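Local coordinates for protein 4-hydroxyphenylpyruvate dioxygenase (Pseudomonas putida, PDB 5HMQ) that catalyses the metal-dependent dehydration of 3-dehydroshikimate to protocatechuate, a common intermediate of quinate and shikimate breakdown, at residues C[95-100]-C[188-193]; C[61-66]-C[239-244]. All blocks are in the same frame, centred on the assembly; numbering follows the deposited sequence.

Contact 1: residues C[95-100]-C[188-193]; sequences TDLVLV and KIFFVQ. With MG (magnesium ion), chain K.
Leu97 reaches across the barrel interior and divides its two methyl groups between consecutive phenylalanines of the facing strand. CD1 lies 3.8 Å from CD2 of Phe190, while CD2 lies 3.8 Å from CD1 of Phe191 and equally close to the carbonyl oxygen of Phe190. Both rings are approached obliquely. With CG anti to the backbone N (chi1 -179°), the leucine stretches out from its strand and its fork opens against the pair of rings. Two neighbouring residues of a regular strand would point to opposite sides; here both phenylalanines face Leu97, because Phe190 departs from extended geometry with a psi of -23°. Beyond this contact, Phe190 makes a cation-pi interaction with Arg132, and Phe191 packs on Thr60 and Ser239.

Two residues further along each strand, apolar packing gives way to the metal site. Leu99 and Gln193 approach from opposite directions, and CD1 of Leu99 comes to 3.5 Å from NE2 of Gln193, a contact without a hydrogen bond. The glutamine chain is extended beyond CG, which carries its amide out to the magnesium ion; OE1 binds the metal at 2.0 Å. NE2 donates to Glu32 and, weakly, to water 1 at 3.2 Å, so the amide is held at both its oxygen and its nitrogen. Glu136, Asp167 and Glu241 supply the other protein ligands.

The two strands are not sheet neighbours: their axes pass 8.8 Å apart at 68°, with no hydrogen bond between them. Such side-chain packing across the interior, with metal ligands toward the C-terminal ends of the strands, is characteristic of a xylose isomerase-like TIM barrel.

Contact 2: residues C[61-66]-C[239-244]; sequences LFQPFR and SLEIFN. With MG (magnesium ion), chain K.
The carboxamide of Gln63 and the carboxylate of Glu241 meet from opposite directions, their planes turned 69° against each other. NE2 of Gln63 comes in above the face of the carboxylate, 47° out of its plane, and donates a hydrogen bond to OE2 of Glu241 over 3.1 Å with an N-H...O angle of 152°. On the amide side the acceptor is tilted only modestly from the plane. This bond carries the entire direct contact between the two segments, whose nearest CA atoms, those of Gln63 and Glu241, are still 10.9 Å apart.

The carboxylate oxygens have separate tasks. OE1 of Glu241 binds the magnesium ion at 2.1 Å, whereas OE2 stays 3.4 Å from the metal and turns to hydrogen bonding: besides the bond from the amide of Gln63, OE2 of Glu241 accepts a hydrogen bond from water 1 at 2.7 Å. Because water 1 is itself a metal ligand, OE2 links the inner shell to the second shell. The pull of the metal probably polarises this water and favours its donation to the carboxylate.

Different chain shapes bring the groups together. Glu241 has CG anti to the backbone N and runs out extended, spanning the distance from its strand end to the metal, while Gln63 bends at chi2. NE2 of Gln63 also donates to Glu32, whose other carboxylate oxygen is bonded to Ser239; Gln63 packs on Gln193 and Leu99 as well.

Gln63 thus sits in the second shell, where its bond to OE2 is consistent with orienting the catalytic metal ligand Glu241. Glu241 follows strand 238-240, and its position is that of an active-site residue at the C-terminal mouth of a TIM barrel, within the divalent-metal site of this dehydratase.

Overall arrangement
Both contacts cross the interior of the same eight-stranded barrel, with centres about 10 Å apart, and contact 1 is nested along the chain inside the loop closed by contact 2. Each segment of contact 1 lies beside one of contact 2 in the sheet: 95-100 next to 61-66, where Leu97 O lies 2.9 Å from Phe62 N and Leu99 O 2.9 Å from Phe65 N, both probable hydrogen bonds, and strand 189-194 next to 238-240. Farther from the metal, Phe191 CE2 lies 3.4 Å from Ser239 CB. The contacts converge on one magnesium ion, where Gln193 OE1 and Glu241 OE1 stand 2.8 Å apart as ligands and the two bound waters are common to both.

Contact 1: residues C[95-100]-C[188-193]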
ATOM      1  N   THR C  95      17.316 -11.333  26.758  1.00 39.38           N
ATOM      2  CA  THR C  95      15.967 -11.144  27.266  1.00 39.23           C
ATOM      3  C   THR C  95      15.659 -12.259  28.256  1.00 40.06           C
ATOM      4  O   THR C  95      16.289 -13.321  28.238  1.00 43.36           O
ATOM      5  CB  THR C  95      14.934 -11.129  26.126  1.00 41.06           C
ATOM      6  OG1 THR C  95      13.664 -10.692  26.627  1.00 42.87           O
ATOM      7  CG2 THR C  95      14.779 -12.516  25.512  1.00 39.24           C
ATOM      8  N   ASP C  96      14.697 -12.009  29.143  1.00 38.71           N
ATOM      9  CA  ASP C  96      14.397 -12.952  30.213  1.00 40.54           C
ATOM     10  C   ASP C  96      12.942 -13.404  30.232  1.00 40.67           C
ATOM     11  O   ASP C  96      12.541 -14.113  31.162  1.00 40.43           O
ATOM     12  CB  ASP C  96      14.772 -12.347  31.572  1.00 42.27           C
ATOM     13  CG  ASP C  96      13.718 -11.388  32.101  1.00 44.98           C
ATOM     14  OD1 ASP C  96      13.098 -10.667  31.291  1.00 45.66           O
ATOM     15  OD2 ASP C  96      13.509 -11.357  33.332  1.00 45.84           O
ATOM     16  N   LEU C  97      12.146 -13.038  29.230  1.00 36.83           N
ATOM     17  CA  LEU C  97      10.722 -13.350  29.224  1.00 37.85           C
ATOM     18  C   LEU C  97      10.335 -13.964  27.889  1.00 38.72           C
ATOM     19  O   LEU C  97      10.694 -13.437  26.831  1.00 38.05           O
ATOM     20  CB  LEU C  97       9.882 -12.096  29.495  1.00 37.86           C
ATOM     21  CG  LEU C  97       8.364 -12.288  29.530  1.00 40.99           C
ATOM     22  CD1 LEU C  97       7.959 -13.257  30.632  1.00 38.18           C
ATOM     23  CD2 LEU C  97       7.657 -10.950  29.704  1.00 39.23           C
ATOM     24  N   VAL C  98       9.599 -15.072  27.945  1.00 36.67           N
ATOM     25  CA  VAL C  98       9.102 -15.752  26.756  1.00 38.36           C
ATOM     26  C   VAL C  98       7.593 -15.911  26.886  1.00 40.34           C
ATOM     27  O   VAL C  98       7.081 -16.219  27.968  1.00 38.94           O
ATOM     28  CB  VAL C  98       9.788 -17.121  26.546  1.00 38.80           C
ATOM     29  CG1 VAL C  98       9.679 -17.981  27.794  1.00 35.84           C
ATOM     30  CG2 VAL C  98       9.208 -17.843  25.330  1.00 36.25           C
ATOM     31  N   LEU C  99       6.883 -15.676  25.786  1.00 42.33           N
ATOM     32  CA  LEU C  99       5.434 -15.819  25.752  1.00 37.90           C
ATOM     33  C   LEU C  99       5.071 -17.249  25.376  1.00 38.63           C
ATOM     34  O   LEU C  99       5.539 -17.770  24.360  1.00 39.43           O
ATOM     35  CB  LEU C  99       4.815 -14.828  24.761  1.00 39.83           C
ATOM     36  CG  LEU C  99       3.287 -14.723  24.641  1.00 41.33           C
ATOM     37  CD1 LEU C  99       2.902 -13.324  24.189  1.00 39.70           C
ATOM     38  CD2 LEU C  99       2.704 -15.754  23.681  1.00 42.33           C
ATOM     39  N   VAL C 100       4.241 -17.876  26.200  1.00 40.04           N
ATOM     40  CA  VAL C 100       3.693 -19.196  25.926  1.00 39.10           C
ATOM     41  C   VAL C 100       2.206 -19.010  25.659  1.00 42.50           C
ATOM     42  O   VAL C 100       1.455 -18.598  26.553  1.00 41.92           O
ATOM     43  CB  VAL C 100       3.933 -20.172  27.086  1.00 39.24           C
ATOM     44  CG1 VAL C 100       3.164 -21.468  26.865  1.00 40.25           C
ATOM     45  CG2 VAL C 100       5.421 -20.450  27.250  1.00 36.64           C
ATOM     46  N   LYS C 188       1.903 -10.297  39.135  1.00 37.97           N
ATOM     47  CA  LYS C 188       1.671 -11.537  38.404  1.00 42.85           C
ATOM     48  C   LYS C 188       1.323 -11.306  36.939  1.00 44.60           C
ATOM     49  O   LYS C 188       1.206 -12.277  36.184  1.00 46.18           O
ATOM     50  CB  LYS C 188       0.567 -12.359  39.080  1.00 38.20           C
ATOM     51  CG  LYS C 188       0.914 -12.817  40.492  1.00 40.82           C
ATOM     52  CD  LYS C 188       2.307 -13.444  40.570  1.00 42.06           C
ATOM     53  CE  LYS C 188       2.400 -14.736  39.767  1.00 41.99           C
ATOM     54  NZ  LYS C 188       3.778 -15.296  39.765  1.00 37.70           N
ATOM     55  N   ILE C 189       1.139 -10.057  36.526  1.00 41.26           N
ATOM     56  CA  ILE C 189       0.986  -9.711  35.119  1.00 42.47           C
ATOM     57  C   ILE C 189       2.372  -9.378  34.581  1.00 43.54           C
ATOM     58  O   ILE C 189       3.027  -8.452  35.071  1.00 43.75           O
ATOM     59  CB  ILE C 189       0.021  -8.529  34.935  1.00 43.40           C
ATOM     60  CG1 ILE C 189      -1.362  -8.875  35.489  1.00 42.63           C
ATOM     61  CG2 ILE C 189      -0.074  -8.136  33.472  1.00 41.22           C
ATOM     62  CD1 ILE C 189      -2.301  -7.686  35.572  1.00 41.40           C
ATOM     63  N   PHE C 190       2.831 -10.144  33.591  1.00 40.89           N
ATOM     64  CA  PHE C 190       4.182  -9.977  33.071  1.00 38.40           C
ATOM     65  C   PHE C 190       4.263  -9.125  31.813  1.00 39.86           C
ATOM     66  O   PHE C 190       5.328  -8.558  31.543  1.00 42.46           O
ATOM     67  CB  PHE C 190       4.819 -11.342  32.781  1.00 41.16           C
ATOM     68  CG  PHE C 190       5.274 -12.080  34.008  1.00 43.86           C
ATOM     69  CD1 PHE C 190       5.078 -11.546  35.274  1.00 42.86           C
ATOM     70  CD2 PHE C 190       5.920 -13.302  33.894  1.00 43.20           C
ATOM     71  CE1 PHE C 190       5.505 -12.226  36.403  1.00 42.08           C
ATOM     72  CE2 PHE C 190       6.352 -13.985  35.020  1.00 44.40           C
ATOM     73  CZ  PHE C 190       6.142 -13.448  36.276  1.00 41.36           C
ATOM     74  N   PHE C 191       3.183  -9.006  31.047  1.00 39.62           N
ATOM     75  CA  PHE C 191       3.276  -8.340  29.755  1.00 39.81           C
ATOM     76  C   PHE C 191       1.876  -8.016  29.259  1.00 40.59           C
ATOM     77  O   PHE C 191       0.927  -8.762  29.514  1.00 41.36           O
ATOM     78  CB  PHE C 191       4.008  -9.221  28.734  1.00 36.88           C
ATOM     79  CG  PHE C 191       4.762  -8.448  27.696  1.00 38.37           C
ATOM     80  CD1 PHE C 191       6.043  -7.989  27.955  1.00 35.53           C
ATOM     81  CD2 PHE C 191       4.194  -8.176  26.465  1.00 39.54           C
ATOM     82  CE1 PHE C 191       6.744  -7.278  27.003  1.00 39.26           C
ATOM     83  CE2 PHE C 191       4.890  -7.467  25.508  1.00 41.00           C
ATOM     84  CZ  PHE C 191       6.166  -7.013  25.778  1.00 40.76           C
ATOM     85  N   VAL C 192       1.761  -6.902  28.541  1.00 39.89           N
ATOM     86  CA  VAL C 192       0.488  -6.444  27.994  1.00 40.71           C
ATOM     87  C   VAL C 192       0.692  -6.124  26.521  1.00 42.77           C
ATOM     88  O   VAL C 192       1.552  -5.306  26.172  1.00 41.35           O
ATOM     89  CB  VAL C 192      -0.056  -5.213  28.741  1.00 41.97           C
ATOM     90  CG1 VAL C 192      -1.296  -4.669  28.038  1.00 37.94           C
ATOM     91  CG2 VAL C 192      -0.372  -5.561  30.186  1.00 41.07           C
ATOM     92  N   GLN C 193      -0.092  -6.770  25.662  1.00 42.99           N
ATOM     93  CA  GLN C 193      -0.089  -6.515  24.226  1.00 41.09           C
ATOM     94  C   GLN C 193      -1.385  -5.811  23.855  1.00 42.83           C
ATOM     95  O   GLN C 193      -2.473  -6.350  24.083  1.00 41.33           O
ATOM     96  CB  GLN C 193       0.048  -7.812  23.431  1.00 40.59           C
ATOM     97  CG  GLN C 193       1.332  -8.581  23.663  1.00 41.76           C
ATOM     98  CD  GLN C 193       1.351  -9.884  22.896  1.00 42.15           C
ATOM     99  OE1 GLN C 193       0.315 -10.528  22.732  1.00 44.90           O
ATOM    100  NE2 GLN C 193       2.524 -10.277  22.409  1.00 40.18           N
TER
HETATM  101 MG    MG K 701      -0.738 -11.834  21.570  1.00 43.93          MG
HETATM  102  O   HOH W   1       0.989 -12.885  21.405  1.00 41.67           O
HETATM  103  O   HOH W   2      -1.519 -13.127  20.292  1.00 45.79           O

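Contact 2: residues C[61-66]-C[239-244]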
ATOM      1  N   LEU C  61      10.701  -9.134  25.228  1.00 38.81           N
ATOM      2  CA  LEU C  61       9.974 -10.394  25.143  1.00 36.14           C
ATOM      3  C   LEU C  61      10.450 -11.182  23.933  1.00 37.11           C
ATOM      4  O   LEU C  61      10.749 -10.603  22.887  1.00 37.90           O
ATOM      5  CB  LEU C  61       8.459 -10.156  25.051  1.00 40.16           C
ATOM      6  CG  LEU C  61       7.576 -11.378  24.801  1.00 40.12           C
ATOM      7  CD1 LEU C  61       7.571 -12.311  25.998  1.00 40.08           C
ATOM      8  CD2 LEU C  61       6.161 -10.956  24.439  1.00 40.41           C
ATOM      9  N   PHE C  62      10.509 -12.502  24.088  1.00 37.87           N
ATOM     10  CA  PHE C  62      10.716 -13.429  22.986  1.00 36.88           C
ATOM     11  C   PHE C  62       9.447 -14.252  22.818  1.00 39.95           C
ATOM     12  O   PHE C  62       8.886 -14.740  23.804  1.00 38.16           O
ATOM     13  CB  PHE C  62      11.918 -14.340  23.244  1.00 37.53           C
ATOM     14  CG  PHE C  62      12.102 -15.410  22.203  1.00 38.11           C
ATOM     15  CD1 PHE C  62      12.669 -15.110  20.977  1.00 39.08           C
ATOM     16  CD2 PHE C  62      11.698 -16.713  22.448  1.00 40.14           C
ATOM     17  CE1 PHE C  62      12.840 -16.088  20.016  1.00 38.79           C
ATOM     18  CE2 PHE C  62      11.863 -17.697  21.491  1.00 39.48           C
ATOM     19  CZ  PHE C  62      12.436 -17.382  20.272  1.00 40.23           C
ATOM     20  N   GLN C  63       8.993 -14.401  21.577  1.00 39.47           N
ATOM     21  CA  GLN C  63       7.714 -15.060  21.312  1.00 38.02           C
ATOM     22  C   GLN C  63       7.637 -15.557  19.868  1.00 39.10           C
ATOM     23  O   GLN C  63       8.335 -15.040  18.995  1.00 42.36           O
ATOM     24  CB  GLN C  63       6.556 -14.099  21.611  1.00 36.43           C
ATOM     25  CG  GLN C  63       6.511 -12.864  20.721  1.00 38.19           C
ATOM     26  CD  GLN C  63       5.200 -12.728  19.968  1.00 40.27           C
ATOM     27  OE1 GLN C  63       4.642 -13.714  19.489  1.00 44.63           O
ATOM     28  NE2 GLN C  63       4.699 -11.502  19.867  1.00 40.96           N
ATOM     29  N   PRO C  64       6.793 -16.572  19.609  1.00 41.03           N
ATOM     30  CA  PRO C  64       5.967 -17.296  20.578  1.00 39.16           C
ATOM     31  C   PRO C  64       6.464 -18.708  20.874  1.00 42.14           C
ATOM     32  O   PRO C  64       7.327 -19.226  20.165  1.00 42.94           O
ATOM     33  CB  PRO C  64       4.613 -17.344  19.881  1.00 39.72           C
ATOM     34  CG  PRO C  64       4.985 -17.515  18.424  1.00 42.43           C
ATOM     35  CD  PRO C  64       6.351 -16.856  18.230  1.00 43.74           C
ATOM     36  N   PHE C  65       5.916 -19.316  21.923  1.00 43.16           N
ATOM     37  CA  PHE C  65       6.168 -20.711  22.269  1.00 41.57           C
ATOM     38  C   PHE C  65       4.819 -21.418  22.327  1.00 41.50           C
ATOM     39  O   PHE C  65       4.021 -21.168  23.236  1.00 42.81           O
ATOM     40  CB  PHE C  65       6.920 -20.823  23.594  1.00 44.39           C
ATOM     41  CG  PHE C  65       7.456 -22.199  23.874  1.00 43.78           C
ATOM     42  CD1 PHE C  65       6.643 -23.176  24.425  1.00 41.59           C
ATOM     43  CD2 PHE C  65       8.766 -22.520  23.568  1.00 44.29           C
ATOM     44  CE1 PHE C  65       7.133 -24.444  24.682  1.00 40.85           C
ATOM     45  CE2 PHE C  65       9.262 -23.787  23.818  1.00 43.16           C
ATOM     46  CZ  PHE C  65       8.442 -24.750  24.376  1.00 41.31           C
ATOM     47  N   ARG C  66       4.568 -22.296  21.360  1.00 41.81           N
ATOM     48  CA  ARG C  66       3.239 -22.839  21.128  1.00 40.59           C
ATOM     49  C   ARG C  66       3.098 -24.230  21.734  1.00 38.06           C
ATOM     50  O   ARG C  66       4.076 -24.967  21.880  1.00 43.75           O
ATOM     51  CB  ARG C  66       2.944 -22.910  19.628  1.00 41.59           C
ATOM     52  CG  ARG C  66       3.073 -21.583  18.902  1.00 40.23           C
ATOM     53  CD  ARG C  66       2.920 -21.757  17.396  1.00 40.93           C
ATOM     54  NE  ARG C  66       3.171 -20.511  16.678  1.00 41.23           N
ATOM     55  CZ  ARG C  66       2.258 -19.574  16.449  1.00 43.29           C
ATOM     56  NH1 ARG C  66       1.017 -19.734  16.887  1.00 46.89           N
ATOM     57  NH2 ARG C  66       2.590 -18.475  15.787  1.00 43.89           N
ATOM     58  N   SER C 239       2.834  -2.875  25.140  1.00 41.12           N
ATOM     59  CA  SER C 239       3.332  -3.260  23.826  1.00 43.29           C
ATOM     60  C   SER C 239       2.202  -3.305  22.802  1.00 44.33           C
ATOM     61  O   SER C 239       1.021  -3.114  23.117  1.00 43.51           O
ATOM     62  CB  SER C 239       4.043  -4.614  23.879  1.00 41.33           C
ATOM     63  OG  SER C 239       4.764  -4.849  22.681  1.00 43.27           O
ATOM     64  N   LEU C 240       2.598  -3.566  21.558  1.00 40.65           N
ATOM     65  CA  LEU C 240       1.712  -3.620  20.403  1.00 40.49           C
ATOM     66  C   LEU C 240       2.000  -4.901  19.637  1.00 43.95           C
ATOM     67  O   LEU C 240       3.166  -5.219  19.382  1.00 45.78           O
ATOM     68  CB  LEU C 240       1.919  -2.414  19.486  1.00 40.79           C
ATOM     69  CG  LEU C 240       1.645  -1.036  20.080  1.00 40.06           C
ATOM     70  CD1 LEU C 240       2.249   0.029  19.194  1.00 38.99           C
ATOM     71  CD2 LEU C 240       0.160  -0.821  20.240  1.00 42.85           C
ATOM     72  N   GLU C 241       0.952  -5.623  19.249  1.00 45.21           N
ATOM     73  CA  GLU C 241       1.115  -6.848  18.462  1.00 44.62           C
ATOM     74  C   GLU C 241       0.093  -6.827  17.330  1.00 46.37           C
ATOM     75  O   GLU C 241      -1.096  -7.084  17.548  1.00 41.94           O
ATOM     76  CB  GLU C 241       0.973  -8.104  19.316  1.00 43.32           C
ATOM     77  CG  GLU C 241       1.342  -9.375  18.554  1.00 42.62           C
ATOM     78  CD  GLU C 241       0.968 -10.643  19.289  1.00 45.84           C
ATOM     79  OE1 GLU C 241      -0.054 -10.640  20.008  1.00 44.99           O
ATOM     80  OE2 GLU C 241       1.694 -11.650  19.142  1.00 46.86           O
ATOM     81  N   ILE C 242       0.570  -6.525  16.124  1.00 47.23           N
ATOM     82  CA  ILE C 242      -0.204  -6.627  14.896  1.00 46.03           C
ATOM     83  C   ILE C 242       0.466  -7.675  14.023  1.00 46.06           C
ATOM     84  O   ILE C 242       1.682  -7.875  14.099  1.00 47.25           O
ATOM     85  CB  ILE C 242      -0.249  -5.261  14.171  1.00 46.56           C
ATOM     86  CG1 ILE C 242      -0.831  -4.191  15.085  1.00 44.07           C
ATOM     87  CG2 ILE C 242      -1.022  -5.340  12.855  1.00 49.00           C
ATOM     88  CD1 ILE C 242      -2.119  -4.583  15.730  1.00 48.14           C
ATOM     89  N   PHE C 243      -0.324  -8.357  13.200  1.00 47.02           N
ATOM     90  CA  PHE C 243       0.213  -9.391  12.321  1.00 48.63           C
ATOM     91  C   PHE C 243       0.133  -8.863  10.894  1.00 50.65           C
ATOM     92  O   PHE C 243      -0.912  -8.957  10.244  1.00 51.50           O
ATOM     93  CB  PHE C 243      -0.541 -10.706  12.492  1.00 45.88           C
ATOM     94  CG  PHE C 243      -0.424 -11.292  13.871  1.00 53.16           C
ATOM     95  CD1 PHE C 243       0.769 -11.855  14.301  1.00 53.77           C
ATOM     96  CD2 PHE C 243      -1.506 -11.283  14.738  1.00 54.76           C
ATOM     97  CE1 PHE C 243       0.884 -12.391  15.573  1.00 51.37           C
ATOM     98  CE2 PHE C 243      -1.400 -11.822  16.011  1.00 54.80           C
ATOM     99  CZ  PHE C 243      -0.202 -12.376  16.430  1.00 52.08           C
ATOM    100  N   ASN C 244       1.236  -8.301  10.415  1.00 56.27           N
ATOM    101  CA  ASN C 244       1.382  -7.908   9.024  1.00 61.29           C
ATOM    102  C   ASN C 244       2.210  -8.945   8.265  1.00 65.24           C
ATOM    103  O   ASN C 244       2.643  -9.961   8.814  1.00 65.13           O
ATOM    104  CB  ASN C 244       1.984  -6.505   8.939  1.00 64.30           C
ATOM    105  CG  ASN C 244       0.919  -5.422   8.963  1.00 68.88           C
ATOM    106  OD1 ASN C 244      -0.277  -5.719   8.988  1.00 69.61           O
ATOM    107  ND2 ASN C 244       1.345  -4.164   8.980  1.00 69.59           N
TER
HETATM  108 MG    MG K 701      -0.738 -11.834  21.570  1.00 43.93          MG
HETATM  109  O   HOH W   1       0.989 -12.885  21.405  1.00 41.67           O
HETATM  110  O   HOH W   2      -1.519 -13.127  20.292  1.00 45.79           O